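Local coordinates for protein transcriptional regulator, LacI family (Arthrobacter sp., PDB 4RKR) that probably regulates transcription in response to a sugar, and here holds a galactose and a glucose unit in its effector-binding domain, at residues Asn109-His114 with Thr275-Leu280. Numbering follows the deposited sequence.
Sequences NFDYQH and TLKHRL. With GAL (beta-D-galactopyranose), chain E.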
ATOM      1  N   ASN A 109       6.811  13.079  16.825  1.00 40.81           N
ATOM      2  CA  ASN A 109       8.021  13.083  16.021  1.00 51.60           C
ATOM      3  C   ASN A 109       8.947  11.935  16.396  1.00 40.34           C
ATOM      4  O   ASN A 109       8.719  11.224  17.366  1.00 37.39           O
ATOM      5  CB  ASN A 109       8.725  14.424  16.119  1.00 45.66           C
ATOM      6  CG  ASN A 109       9.227  14.703  17.500  1.00 64.70           C
ATOM      7  OD1 ASN A 109       8.483  14.613  18.479  1.00125.80           O
ATOM      8  ND2 ASN A 109      10.491  15.051  17.592  1.00107.33           N
ATOM      9  N   PHE A 110       9.987  11.754  15.600  1.00 42.37           N
ATOM     10  CA  PHE A 110      10.843  10.601  15.734  1.00 38.28           C
ATOM     11  C   PHE A 110      12.274  11.033  16.016  1.00 46.96           C
ATOM     12  O   PHE A 110      12.721  12.104  15.591  1.00 36.44           O
ATOM     13  CB  PHE A 110      10.756   9.779  14.463  1.00 42.93           C
ATOM     14  CG  PHE A 110       9.348   9.425  14.075  1.00 39.75           C
ATOM     15  CD1 PHE A 110       8.654   8.448  14.767  1.00 36.23           C
ATOM     16  CD2 PHE A 110       8.712  10.081  13.037  1.00 42.51           C
ATOM     17  CE1 PHE A 110       7.353   8.122  14.422  1.00 52.05           C
ATOM     18  CE2 PHE A 110       7.409   9.761  12.682  1.00 47.93           C
ATOM     19  CZ  PHE A 110       6.729   8.775  13.371  1.00 45.97           C
ATOM     20  N   ASP A 111      12.985  10.201  16.760  1.00 41.01           N
ATOM     21  CA  ASP A 111      14.356  10.499  17.127  1.00 36.35           C
ATOM     22  C   ASP A 111      15.281  10.023  16.018  1.00 38.94           C
ATOM     23  O   ASP A 111      15.699   8.873  16.017  1.00 41.41           O
ATOM     24  CB  ASP A 111      14.689   9.796  18.442  1.00 38.95           C
ATOM     25  CG  ASP A 111      16.021  10.205  18.991  1.00 53.18           C
ATOM     26  OD1 ASP A 111      16.750  10.965  18.310  1.00 44.13           O
ATOM     27  OD2 ASP A 111      16.330   9.769  20.113  1.00 42.44           O
ATOM     28  N   TYR A 112      15.598  10.900  15.069  1.00 41.13           N
ATOM     29  CA  TYR A 112      16.403  10.491  13.899  1.00 37.33           C
ATOM     30  C   TYR A 112      17.902  10.360  14.187  1.00 61.51           C
ATOM     31  O   TYR A 112      18.633   9.724  13.423  1.00 51.90           O
ATOM     32  CB  TYR A 112      16.166  11.431  12.710  1.00 44.32           C
ATOM     33  CG  TYR A 112      14.834  11.190  12.023  1.00 54.31           C
ATOM     34  CD1 TYR A 112      14.560   9.970  11.407  1.00 36.76           C
ATOM     35  CD2 TYR A 112      13.846  12.171  12.000  1.00 60.04           C
ATOM     36  CE1 TYR A 112      13.344   9.730  10.800  1.00 54.72           C
ATOM     37  CE2 TYR A 112      12.626  11.937  11.387  1.00 45.72           C
ATOM     38  CZ  TYR A 112      12.386  10.715  10.792  1.00 44.91           C
ATOM     39  OH  TYR A 112      11.196  10.460  10.172  1.00 48.96           O
ATOM     40  N   GLN A 113      18.350  10.968  15.282  1.00 40.78           N
ATOM     41  CA  GLN A 113      19.715  10.799  15.768  1.00 68.86           C
ATOM     42  C   GLN A 113      19.949   9.420  16.356  1.00 37.43           C
ATOM     43  O   GLN A 113      20.965   8.788  16.088  1.00 50.42           O
ATOM     44  CB  GLN A 113      20.024  11.839  16.830  1.00 40.88           C
ATOM     45  CG  GLN A 113      20.106  13.242  16.264  1.00 49.88           C
ATOM     46  CD  GLN A 113      20.619  14.232  17.278  1.00102.78           C
ATOM     47  OE1 GLN A 113      20.848  13.893  18.448  1.00 52.03           O
ATOM     48  NE2 GLN A 113      20.811  15.467  16.836  1.00 59.51           N
ATOM     49  N   HIS A 114      19.023   8.963  17.185  1.00 39.87           N
ATOM     50  CA  HIS A 114      19.078   7.602  17.666  1.00 34.10           C
ATOM     51  C   HIS A 114      19.055   6.592  16.503  1.00 71.78           C
ATOM     52  O   HIS A 114      19.819   5.619  16.481  1.00 46.79           O
ATOM     53  CB  HIS A 114      17.914   7.334  18.588  1.00 35.96           C
ATOM     54  CG  HIS A 114      17.764   5.895  18.947  1.00 42.38           C
ATOM     55  ND1 HIS A 114      18.411   5.327  20.023  1.00 59.75           N
ATOM     56  CD2 HIS A 114      17.045   4.904  18.371  1.00 80.33           C
ATOM     57  CE1 HIS A 114      18.089   4.049  20.099  1.00 89.69           C
ATOM     58  NE2 HIS A 114      17.261   3.767  19.109  1.00 59.33           N
ATOM     59  N   THR A 275       7.691  11.931  21.344  1.00 43.00           N
ATOM     60  CA  THR A 275       8.759  11.465  20.494  1.00 66.30           C
ATOM     61  C   THR A 275       8.817   9.946  20.537  1.00 42.88           C
ATOM     62  O   THR A 275       8.811   9.344  21.605  1.00 59.38           O
ATOM     63  CB  THR A 275      10.094  12.078  20.911  1.00 48.44           C
ATOM     64  OG1 THR A 275      10.013  13.501  20.743  1.00 76.75           O
ATOM     65  CG2 THR A 275      11.230  11.520  20.054  1.00 58.41           C
ATOM     66  N   LEU A 276       8.841   9.339  19.357  1.00 40.39           N
ATOM     67  CA  LEU A 276       8.985   7.900  19.228  1.00 42.18           C
ATOM     68  C   LEU A 276      10.330   7.536  18.616  1.00 37.04           C
ATOM     69  O   LEU A 276      11.007   8.383  18.010  1.00 33.27           O
ATOM     70  CB  LEU A 276       7.862   7.347  18.367  1.00 48.94           C
ATOM     71  CG  LEU A 276       6.470   7.625  18.926  1.00 36.85           C
ATOM     72  CD1 LEU A 276       5.442   6.936  18.053  1.00 53.94           C
ATOM     73  CD2 LEU A 276       6.360   7.165  20.375  1.00 41.77           C
ATOM     74  N   LYS A 277      10.696   6.264  18.764  1.00 32.02           N
ATOM     75  CA  LYS A 277      11.993   5.774  18.338  1.00 33.33           C
ATOM     76  C   LYS A 277      11.843   4.578  17.432  1.00 39.01           C
ATOM     77  O   LYS A 277      10.948   3.761  17.633  1.00 36.98           O
ATOM     78  CB  LYS A 277      12.842   5.399  19.558  1.00 33.34           C
ATOM     79  CG  LYS A 277      13.362   6.599  20.338  1.00 55.16           C
ATOM     80  CD  LYS A 277      14.532   6.233  21.237  1.00 76.80           C
ATOM     81  CE  LYS A 277      15.051   7.445  21.990  1.00 71.76           C
ATOM     82  NZ  LYS A 277      16.393   7.169  22.576  1.00 94.78           N
ATOM     83  N   HIS A 278      12.732   4.488  16.444  1.00 41.05           N
ATOM     84  CA  HIS A 278      12.799   3.341  15.547  1.00 36.32           C
ATOM     85  C   HIS A 278      13.533   2.226  16.267  1.00 57.99           C
ATOM     86  O   HIS A 278      14.353   2.497  17.137  1.00 36.91           O
ATOM     87  CB  HIS A 278      13.593   3.663  14.282  1.00 33.60           C
ATOM     88  CG  HIS A 278      13.004   4.753  13.441  1.00 41.51           C
ATOM     89  ND1 HIS A 278      13.141   6.090  13.746  1.00 42.65           N
ATOM     90  CD2 HIS A 278      12.323   4.704  12.273  1.00 38.71           C
ATOM     91  CE1 HIS A 278      12.543   6.815  12.819  1.00 62.36           C
ATOM     92  NE2 HIS A 278      12.039   5.999  11.913  1.00 43.89           N
ATOM     93  N   ARG A 279      13.245   0.984  15.887  1.00 40.71           N
ATOM     94  CA  ARG A 279      13.974  -0.174  16.368  1.00 54.16           C
ATOM     95  C   ARG A 279      14.608  -0.871  15.172  1.00 66.80           C
ATOM     96  O   ARG A 279      13.970  -1.018  14.120  1.00 49.06           O
ATOM     97  CB  ARG A 279      13.021  -1.120  17.096  1.00 49.97           C
ATOM     98  CG  ARG A 279      13.643  -1.836  18.290  1.00115.99           C
ATOM     99  CD  ARG A 279      12.637  -2.254  19.362  1.00116.27           C
ATOM    100  NE  ARG A 279      11.236  -2.103  18.961  1.00 79.07           N
ATOM    101  CZ  ARG A 279      10.412  -1.129  19.364  1.00136.55           C
ATOM    102  NH1 ARG A 279      10.809  -0.175  20.206  1.00104.59           N
ATOM    103  NH2 ARG A 279       9.164  -1.108  18.912  1.00 77.74           N
ATOM    104  N   LEU A 280      15.863  -1.289  15.327  1.00 43.10           N
ATOM    105  CA  LEU A 280      16.582  -1.966  14.245  1.00 65.27           C
ATOM    106  C   LEU A 280      16.085  -3.389  14.124  1.00 39.38           C
ATOM    107  O   LEU A 280      16.035  -4.122  15.108  1.00 46.89           O
ATOM    108  CB  LEU A 280      18.091  -1.975  14.486  1.00 45.91           C
ATOM    109  CG  LEU A 280      18.975  -2.700  13.460  1.00 48.43           C
ATOM    110  CD1 LEU A 280      18.942  -2.051  12.085  1.00 59.80           C
ATOM    111  CD2 LEU A 280      20.410  -2.770  13.961  1.00 56.38           C
TER
HETATM  112  C1  GAL E   2       8.066  10.519   5.282  1.00 30.08           C
HETATM  113  C2  GAL E   2       8.550   9.406   4.352  1.00 36.89           C
HETATM  114  C3  GAL E   2       7.989   8.053   4.786  1.00 34.92           C
HETATM  115  C4  GAL E   2       8.252   7.821   6.264  1.00 33.25           C
HETATM  116  C5  GAL E   2       7.788   9.010   7.090  1.00 38.23           C
HETATM  117  C6  GAL E   2       8.155   8.803   8.550  1.00 38.33           C
HETATM  118  O2  GAL E   2       8.096   9.704   3.027  1.00 46.42           O
HETATM  119  O3  GAL E   2       8.576   6.962   4.068  1.00 29.34           O
HETATM  120  O4  GAL E   2       9.648   7.618   6.460  1.00 23.62           O
HETATM  121  O5  GAL E   2       8.391  10.221   6.634  1.00 32.51           O
HETATM  122  O6  GAL E   2       7.402   9.723   9.340  1.00 33.23           O
HETATM  123  O   HOH W   1      14.393   6.750  16.227  1.00 55.68           O
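Lys-277 runs past both Asp-111 and His-114 where strand 106-110 gives way to helix 112-125 beside the break in strand 273-281, and the chain crosses between the lobes of a periplasmic-binding-protein-like fold. Beyond CG its chain is extended, which carries CD, CE and NZ past both partners. CG lies against Asp-111 CB; CD sits over the centre of the His-114 imidazole, a CH-pi contact 4.0 Å from the ring centroid and 10° off its normal; CE approaches Asp-111 OD2; and NZ forms a salt bridge with that same OD2 at 3.6 Å, with His-114 ND1 also nearby. The carboxylate divides its work: with CG anti to the backbone N (chi1 -172°), Asp-111 turns its other oxygen, OD1, to the N-H of His-114, a weak but nearly straight N-cap bond for helix 112-125. Replacing His-114 with an alanine would remove the ring that Lys-277 CD rests on and would probably leave the chain of Lys-277 freer to swing away from Asp-111.

Alongside, the backbones pair in parallel register. Leu-276 N donates to Asn-109 O at 2.7 Å, and Asp-111 N returns a bond to Leu-276 O at 3.0 Å. As the strands part, a water takes over, donating to Asp-111 O, accepting from His-278 N, and lying in the plane of the His-278 ring 2.9 Å from its ND1.

His-278 CE1 meets Tyr-112 CE1 at 3.6 Å and also reaches Phe-110 CB, its ring oblique to both the Phe-110 and the Tyr-112 rings. In this aromatic cluster Phe-110 and Tyr-112 face the sugar site, with His-278 packed behind them: Phe-110 CE2 comes within 3.3 Å of galactose O6, while Tyr-112, whose hydroxyl is hydrogen-bonded to Asp-98, touches the glucose. The contact thus puts charge and helix capping on one side and aromatic carbon against sugar on the other, consistent with a crossover that helps shape the interlobe effector pocket.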